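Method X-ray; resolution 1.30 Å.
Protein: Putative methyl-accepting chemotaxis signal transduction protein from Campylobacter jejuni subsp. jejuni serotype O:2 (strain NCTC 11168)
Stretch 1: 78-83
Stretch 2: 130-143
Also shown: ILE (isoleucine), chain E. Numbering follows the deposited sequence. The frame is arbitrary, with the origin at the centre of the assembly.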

ATOM      1  N   ALA B  78      -0.379  -7.720 -11.248  1.00 11.26           N
ATOM      2  CA  ALA B  78       0.815  -7.296 -11.981  1.00 10.35           C
ATOM      3  C   ALA B  78       0.545  -7.307 -13.490  1.00 10.58           C
ATOM      4  O   ALA B  78      -0.350  -8.010 -13.963  1.00 12.74           O
ATOM      5  CB  ALA B  78       2.000  -8.208 -11.652  1.00 10.97           C
ATOM      6  N   LEU B  79       1.336  -6.562 -14.262  1.00 10.62           N
ATOM      7  CA  LEU B  79       1.127  -6.531 -15.705  1.00 11.29           C
ATOM      8  C   LEU B  79       1.691  -7.788 -16.374  1.00 11.15           C
ATOM      9  O   LEU B  79       1.018  -8.423 -17.178  1.00 12.83           O
ATOM     10  CB  LEU B  79       1.754  -5.277 -16.310  1.00 12.83           C
ATOM     11  CG  LEU B  79       1.364  -5.052 -17.767  1.00 14.03           C
ATOM     12  CD1 LEU B  79      -0.114  -4.663 -17.835  1.00 16.52           C
ATOM     13  CD2 LEU B  79       2.259  -3.991 -18.395  1.00 17.21           C
ATOM     14  N   ASN B  80       2.936  -8.125 -16.052  1.00 10.63           N
ATOM     15  CA  ASN B  80       3.607  -9.305 -16.576  1.00 10.11           C
ATOM     16  C   ASN B  80       4.354  -9.951 -15.421  1.00  9.70           C
ATOM     17  O   ASN B  80       4.945  -9.252 -14.586  1.00 10.45           O
ATOM     18  CB  ASN B  80       4.676  -8.929 -17.614  1.00 10.83           C
ATOM     19  CG  ASN B  80       4.115  -8.285 -18.863  1.00 12.95           C
ATOM     20  OD1 ASN B  80       3.211  -8.812 -19.515  1.00 14.62           O
ATOM     21  ND2 ASN B  80       4.704  -7.168 -19.241  1.00 14.13           N
ATOM     22  N   VAL B  81       4.341 -11.276 -15.372  1.00  9.56           N
ATOM     23  CA  VAL B  81       5.163 -12.032 -14.435  1.00  8.62           C
ATOM     24  C   VAL B  81       5.801 -13.145 -15.249  1.00  8.97           C
ATOM     25  O   VAL B  81       5.094 -13.838 -15.979  1.00 10.34           O
ATOM     26  CB  VAL B  81       4.331 -12.595 -13.265  1.00  9.40           C
ATOM     27  CG1 VAL B  81       5.194 -13.442 -12.352  1.00 10.81           C
ATOM     28  CG2 VAL B  81       3.677 -11.472 -12.481  1.00 11.12           C
ATOM     29  N   TYR B  82       7.119 -13.320 -15.155  1.00  8.78           N
ATOM     30  CA  TYR B  82       7.807 -14.177 -16.104  1.00  9.32           C
ATOM     31  C   TYR B  82       9.090 -14.774 -15.569  1.00  9.46           C
ATOM     32  O   TYR B  82       9.697 -14.251 -14.625  1.00 10.56           O
ATOM     33  CB  TYR B  82       8.091 -13.423 -17.412  1.00 10.53           C
ATOM     34  CG  TYR B  82       8.669 -12.043 -17.235  1.00  9.91           C
ATOM     35  CD1 TYR B  82       7.828 -10.949 -17.069  1.00 10.73           C
ATOM     36  CD2 TYR B  82      10.045 -11.823 -17.252  1.00 10.08           C
ATOM     37  CE1 TYR B  82       8.339  -9.670 -16.916  1.00 11.49           C
ATOM     38  CE2 TYR B  82      10.569 -10.548 -17.105  1.00 11.55           C
ATOM     39  CZ  TYR B  82       9.709  -9.478 -16.939  1.00 10.92           C
ATOM     40  OH  TYR B  82      10.247  -8.216 -16.804  1.00 12.55           O
ATOM     41  N   LEU B  83       9.507 -15.868 -16.198  1.00 11.00           N
ATOM     42  CA  LEU B  83      10.799 -16.483 -15.933  1.00 11.48           C
ATOM     43  C   LEU B  83      11.603 -16.525 -17.223  1.00 12.42           C
ATOM     44  O   LEU B  83      11.222 -17.207 -18.178  1.00 13.55           O
ATOM     45  CB  LEU B  83      10.623 -17.893 -15.359  1.00 12.34           C
ATOM     46  CG  LEU B  83      11.911 -18.634 -14.975  1.00 13.23           C
ATOM     47  CD1 LEU B  83      12.667 -17.911 -13.861  1.00 15.83           C
ATOM     48  CD2 LEU B  83      11.614 -20.090 -14.598  1.00 15.62           C
ATOM     49  N   ALA B 130      11.956   3.042 -14.876  1.00 19.76           N
ATOM     50  CA  ALA B 130      10.781   2.810 -15.707  1.00 19.82           C
ATOM     51  C   ALA B 130      11.160   2.796 -17.184  1.00 18.71           C
ATOM     52  O   ALA B 130      12.021   3.563 -17.628  1.00 22.43           O
ATOM     53  CB  ALA B 130       9.711   3.862 -15.437  1.00 18.60           C
ATOM     54  N   TYR B 131      10.517   1.913 -17.936  1.00 18.42           N
ATOM     55  CA  TYR B 131      10.751   1.810 -19.369  1.00 18.54           C
ATOM     56  C   TYR B 131       9.509   1.253 -20.054  1.00 17.67           C
ATOM     57  O   TYR B 131       8.622   0.691 -19.411  1.00 17.78           O
ATOM     58  CB  TYR B 131      11.956   0.907 -19.655  1.00 19.53           C
ATOM     59  CG  TYR B 131      11.705  -0.536 -19.284  1.00 17.74           C
ATOM     60  CD1 TYR B 131      11.853  -0.966 -17.970  1.00 17.53           C
ATOM     61  CD2 TYR B 131      11.300  -1.464 -20.244  1.00 18.15           C
ATOM     62  CE1 TYR B 131      11.611  -2.283 -17.620  1.00 17.64           C
ATOM     63  CE2 TYR B 131      11.058  -2.780 -19.907  1.00 17.14           C
ATOM     64  CZ  TYR B 131      11.214  -3.184 -18.591  1.00 17.36           C
ATOM     65  OH  TYR B 131      10.966  -4.498 -18.253  1.00 16.58           O
ATOM     66  N   LEU B 132       9.457   1.400 -21.370  1.00 19.62           N
ATOM     67  CA  LEU B 132       8.324   0.919 -22.141  1.00 20.41           C
ATOM     68  C   LEU B 132       8.378  -0.591 -22.311  1.00 18.80           C
ATOM     69  O   LEU B 132       9.271  -1.111 -22.989  1.00 19.75           O
ATOM     70  CB  LEU B 132       8.317   1.589 -23.517  1.00 22.43           C
ATOM     71  CG  LEU B 132       7.067   1.346 -24.355  1.00 24.27           C
ATOM     72  CD1 LEU B 132       5.841   1.915 -23.657  1.00 26.46           C
ATOM     73  CD2 LEU B 132       7.230   1.959 -25.737  1.00 26.57           C
ATOM     74  N   ASP B 133       7.430  -1.293 -21.690  1.00 19.33           N
ATOM     75  CA  ASP B 133       7.331  -2.748 -21.836  1.00 17.50           C
ATOM     76  C   ASP B 133       7.376  -3.189 -23.297  1.00 16.60           C
ATOM     77  O   ASP B 133       6.649  -2.658 -24.128  1.00 19.93           O
ATOM     78  CB  ASP B 133       6.040  -3.272 -21.198  1.00 19.37           C
ATOM     79  CG  ASP B 133       5.887  -4.772 -21.355  1.00 17.81           C
ATOM     80  OD1 ASP B 133       6.910  -5.469 -21.267  1.00 24.84           O
ATOM     81  OD2 ASP B 133       4.756  -5.251 -21.566  1.00 21.34           O
ATOM     82  N   THR B 134       8.230  -4.164 -23.597  1.00 18.31           N
ATOM     83  CA  THR B 134       8.384  -4.677 -24.953  1.00 19.53           C
ATOM     84  C   THR B 134       7.073  -5.190 -25.541  1.00 20.91           C
ATOM     85  O   THR B 134       6.779  -4.966 -26.716  1.00 23.77           O
ATOM     86  CB  THR B 134       9.423  -5.825 -24.999  1.00 22.72           C
ATOM     87  OG1 THR B 134      10.682  -5.342 -24.520  1.00 24.22           O
ATOM     88  CG2 THR B 134       9.588  -6.359 -26.418  1.00 25.62           C
ATOM     89  N   VAL B 135       6.279  -5.873 -24.725  1.00 19.27           N
ATOM     90  CA  VAL B 135       5.078  -6.516 -25.251  1.00 21.25           C
ATOM     91  C   VAL B 135       3.848  -5.608 -25.216  1.00 22.22           C
ATOM     92  O   VAL B 135       3.260  -5.311 -26.256  1.00 24.52           O
ATOM     93  CB  VAL B 135       4.767  -7.835 -24.520  1.00 18.58           C
ATOM     94  CG1 VAL B 135       3.599  -8.542 -25.194  1.00 21.78           C
ATOM     95  CG2 VAL B 135       5.994  -8.735 -24.511  1.00 19.92           C
ATOM     96  N   LEU B 136       3.461  -5.162 -24.023  1.00 19.36           N
ATOM     97  CA  LEU B 136       2.187  -4.467 -23.866  1.00 21.33           C
ATOM     98  C   LEU B 136       2.289  -2.954 -24.031  1.00 22.38           C
ATOM     99  O   LEU B 136       1.277  -2.252 -23.998  1.00 23.71           O
ATOM    100  CB  LEU B 136       1.543  -4.822 -22.526  1.00 22.37           C
ATOM    101  CG  LEU B 136       1.188  -6.307 -22.401  1.00 22.21           C
ATOM    102  CD1 LEU B 136       0.638  -6.615 -21.010  1.00 24.37           C
ATOM    103  CD2 LEU B 136       0.194  -6.728 -23.480  1.00 26.35           C
ATOM    104  N   LYS B 137       3.510  -2.459 -24.202  1.00 20.22           N
ATOM    105  CA  LYS B 137       3.739  -1.048 -24.517  1.00 20.53           C
ATOM    106  C   LYS B 137       3.131  -0.107 -23.475  1.00 24.24           C
ATOM    107  O   LYS B 137       2.524   0.915 -23.808  1.00 24.01           O
ATOM    108  CB  LYS B 137       3.242  -0.712 -25.927  1.00 23.97           C
ATOM    109  CG  LYS B 137       3.944  -1.504 -27.021  1.00 23.98           C
ATOM    110  CD  LYS B 137       5.432  -1.183 -27.068  1.00 21.64           C
ATOM    111  CE  LYS B 137       6.155  -2.037 -28.102  1.00 23.69           C
ATOM    112  NZ  LYS B 137       7.591  -1.660 -28.214  1.00 30.31           N
ATOM    113  N   GLN B 138       3.285  -0.481 -22.211  1.00 20.80           N
ATOM    114  CA  GLN B 138       3.007   0.416 -21.104  1.00 20.03           C
ATOM    115  C   GLN B 138       4.307   0.624 -20.361  1.00 18.19           C
ATOM    116  O   GLN B 138       5.162  -0.261 -20.335  1.00 17.21           O
ATOM    117  CB  GLN B 138       1.990  -0.193 -20.149  1.00 21.54           C
ATOM    118  CG  GLN B 138       0.605  -0.384 -20.720  1.00 23.44           C
ATOM    119  CD  GLN B 138      -0.339  -0.930 -19.678  1.00 24.48           C
ATOM    120  OE1 GLN B 138      -0.296  -0.516 -18.518  1.00 24.20           O
ATOM    121  NE2 GLN B 138      -1.175  -1.879 -20.071  1.00 25.91           N
ATOM    122  N   TYR B 139       4.458   1.792 -19.749  1.00 19.49           N
ATOM    123  CA  TYR B 139       5.634   2.036 -18.932  1.00 18.92           C
ATOM    124  C   TYR B 139       5.552   1.203 -17.668  1.00 17.70           C
ATOM    125  O   TYR B 139       4.527   1.191 -16.977  1.00 17.47           O
ATOM    126  CB  TYR B 139       5.783   3.528 -18.634  1.00 21.36           C
ATOM    127  CG  TYR B 139       5.961   4.299 -19.915  1.00 25.38           C
ATOM    128  CD1 TYR B 139       7.213   4.423 -20.501  1.00 27.18           C
ATOM    129  CD2 TYR B 139       4.869   4.854 -20.572  1.00 28.14           C
ATOM    130  CE1 TYR B 139       7.378   5.105 -21.690  1.00 32.89           C
ATOM    131  CE2 TYR B 139       5.024   5.536 -21.761  1.00 34.56           C
ATOM    132  CZ  TYR B 139       6.282   5.659 -22.313  1.00 34.54           C
ATOM    133  OH  TYR B 139       6.441   6.335 -23.496  1.00 46.18           O
ATOM    134  N   VAL B 140       6.627   0.473 -17.393  1.00 16.16           N
ATOM    135  CA  VAL B 140       6.664  -0.417 -16.244  1.00 15.48           C
ATOM    136  C   VAL B 140       7.944  -0.239 -15.444  1.00 15.18           C
ATOM    137  O   VAL B 140       8.977   0.215 -15.960  1.00 16.55           O
ATOM    138  CB  VAL B 140       6.556  -1.913 -16.650  1.00 15.16           C
ATOM    139  CG1 VAL B 140       5.220  -2.204 -17.314  1.00 16.02           C
ATOM    140  CG2 VAL B 140       7.714  -2.298 -17.564  1.00 17.58           C
ATOM    141  N   ILE B 141       7.850  -0.591 -14.171  1.00 14.31           N
ATOM    142  CA  ILE B 141       9.018  -0.810 -13.346  1.00 13.84           C
ATOM    143  C   ILE B 141       9.117  -2.313 -13.162  1.00 13.44           C
ATOM    144  O   ILE B 141       8.116  -2.982 -12.835  1.00 13.67           O
ATOM    145  CB  ILE B 141       8.854  -0.149 -11.976  1.00 14.90           C
ATOM    146  CG1 ILE B 141       8.814   1.377 -12.139  1.00 17.27           C
ATOM    147  CG2 ILE B 141       9.976  -0.583 -11.027  1.00 14.54           C
ATOM    148  CD1 ILE B 141       8.200   2.100 -10.949  1.00 18.60           C
ATOM    149  N   THR B 142      10.310  -2.852 -13.402  1.00 13.58           N
ATOM    150  CA  THR B 142      10.544  -4.287 -13.301  1.00 13.12           C
ATOM    151  C   THR B 142      11.359  -4.628 -12.062  1.00 11.81           C
ATOM    152  O   THR B 142      12.375  -3.976 -11.771  1.00 14.22           O
ATOM    153  CB  THR B 142      11.268  -4.817 -14.555  1.00 13.85           C
ATOM    154  OG1 THR B 142      10.424  -4.631 -15.693  1.00 15.62           O
ATOM    155  CG2 THR B 142      11.593  -6.301 -14.421  1.00 15.05           C
ATOM    156  N   TYR B 143      10.886  -5.634 -11.328  1.00 10.54           N
ATOM    157  CA  TYR B 143      11.597  -6.192 -10.198  1.00 10.82           C
ATOM    158  C   TYR B 143      12.090  -7.538 -10.666  1.00 10.13           C
ATOM    159  O   TYR B 143      11.287  -8.368 -11.096  1.00 11.49           O
ATOM    160  CB  TYR B 143      10.647  -6.343  -9.007  1.00 11.53           C
ATOM    161  CG  TYR B 143      10.031  -5.019  -8.624  1.00 11.29           C
ATOM    162  CD1 TYR B 143       8.919  -4.529  -9.299  1.00 11.24           C
ATOM    163  CD2 TYR B 143      10.585  -4.235  -7.624  1.00 12.10           C
ATOM    164  CE1 TYR B 143       8.370  -3.305  -8.983  1.00 12.72           C
ATOM    165  CE2 TYR B 143      10.037  -2.991  -7.302  1.00 12.66           C
ATOM    166  CZ  TYR B 143       8.929  -2.539  -7.989  1.00 12.71           C
ATOM    167  OH  TYR B 143       8.342  -1.334  -7.694  1.00 15.75           O
TER
HETATM  168  N   ILE E 301       8.987  -6.020 -19.616  1.00 18.04           N
HETATM  169  CA  ILE E 301       9.956  -7.008 -20.060  1.00 18.60           C
HETATM  170  C   ILE E 301      10.748  -6.409 -21.214  1.00 19.77           C
HETATM  171  O   ILE E 301      11.871  -6.814 -21.489  1.00 22.92           O
HETATM  172  CB  ILE E 301       9.271  -8.342 -20.462  1.00 16.76           C
HETATM  173  CG1 ILE E 301      10.316  -9.453 -20.590  1.00 19.03           C
HETATM  174  CG2 ILE E 301       8.457  -8.187 -21.740  1.00 21.05           C
HETATM  175  CD1 ILE E 301       9.725 -10.847 -20.713  1.00 21.36           C
HETATM  176  OXT ILE E 301      10.277  -5.475 -21.867  1.00 19.87           O

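Stretch 1 meets stretch 2 through three of its six residues, L79, N80 and Y82, and the two segments together bury 322 Å² of surface. A78 stays out of reach of the other segment, so the contact begins with L79.

L79 gives the largest share, with 94 Å² covered by stretch 2. Its CA-to-CB bond points toward that segment, and the side chain, with chi1 t and chi2 p, reaches a surface formed by residues before and within the strand 139-143. L79 CD2 lies 3.6 Å from V140 CG1, and L79 CG lies 3.7 Å from L136 CD1; both are apolar packing at van der Waals distance. The other methyl, L79 CD1, comes within 3.7 Å of Q138 NE2, so the leucine also borders a polar group. The backbones remain well apart here: even the nearest CA atoms, those of L79 and V140, are 8.3 Å from each other, and side chains fill the space between.

At N80 the contact turns polar. Its CA-to-CB bond also points toward stretch 2, and N80 ND2 donates a hydrogen bond to D133 OD2 over 3.0 Å, with an N-H...acceptor angle of 150°. The same carboxylate oxygen accepts a hydrogen bond from the backbone of its own stretch, L136 N to D133 OD2 at 2.8 Å and 163°. D133 OD2 thus ties the loop together while holding N80, and the other oxygen, D133 OD1, accepts a hydrogen bond from the bound isoleucine, whose N atom is 2.7 Å away. One carboxylate therefore links strand, loop and ligand. L136 CD1 also packs 3.7 Å from N80 OD1, so this leucine touches both L79 and N80.

V81 next in the strand is out of reach, as expected from the alternation of side chains along an extended chain. Y82 returns to the contact, although its CA-to-CB bond points sideways; the end of the side chain comes nearer, bringing Y82 OH to 3.3 Å from T142 CG2. The methyl of T142 lies oblique to the tyrosine ring, while ILE CD1 sits over one ring face. Y82 OH is also 3.5 Å from ILE CA. On stretch 2, Y131 OH donates to T142 OG1 at 2.6 Å and accepts from ILE N at 2.8 Å, so T142 lies beside both tyrosine hydroxyls, with T142 CG2 its nearest atom to Y82 OH. L83, beyond Y82, is again out of reach.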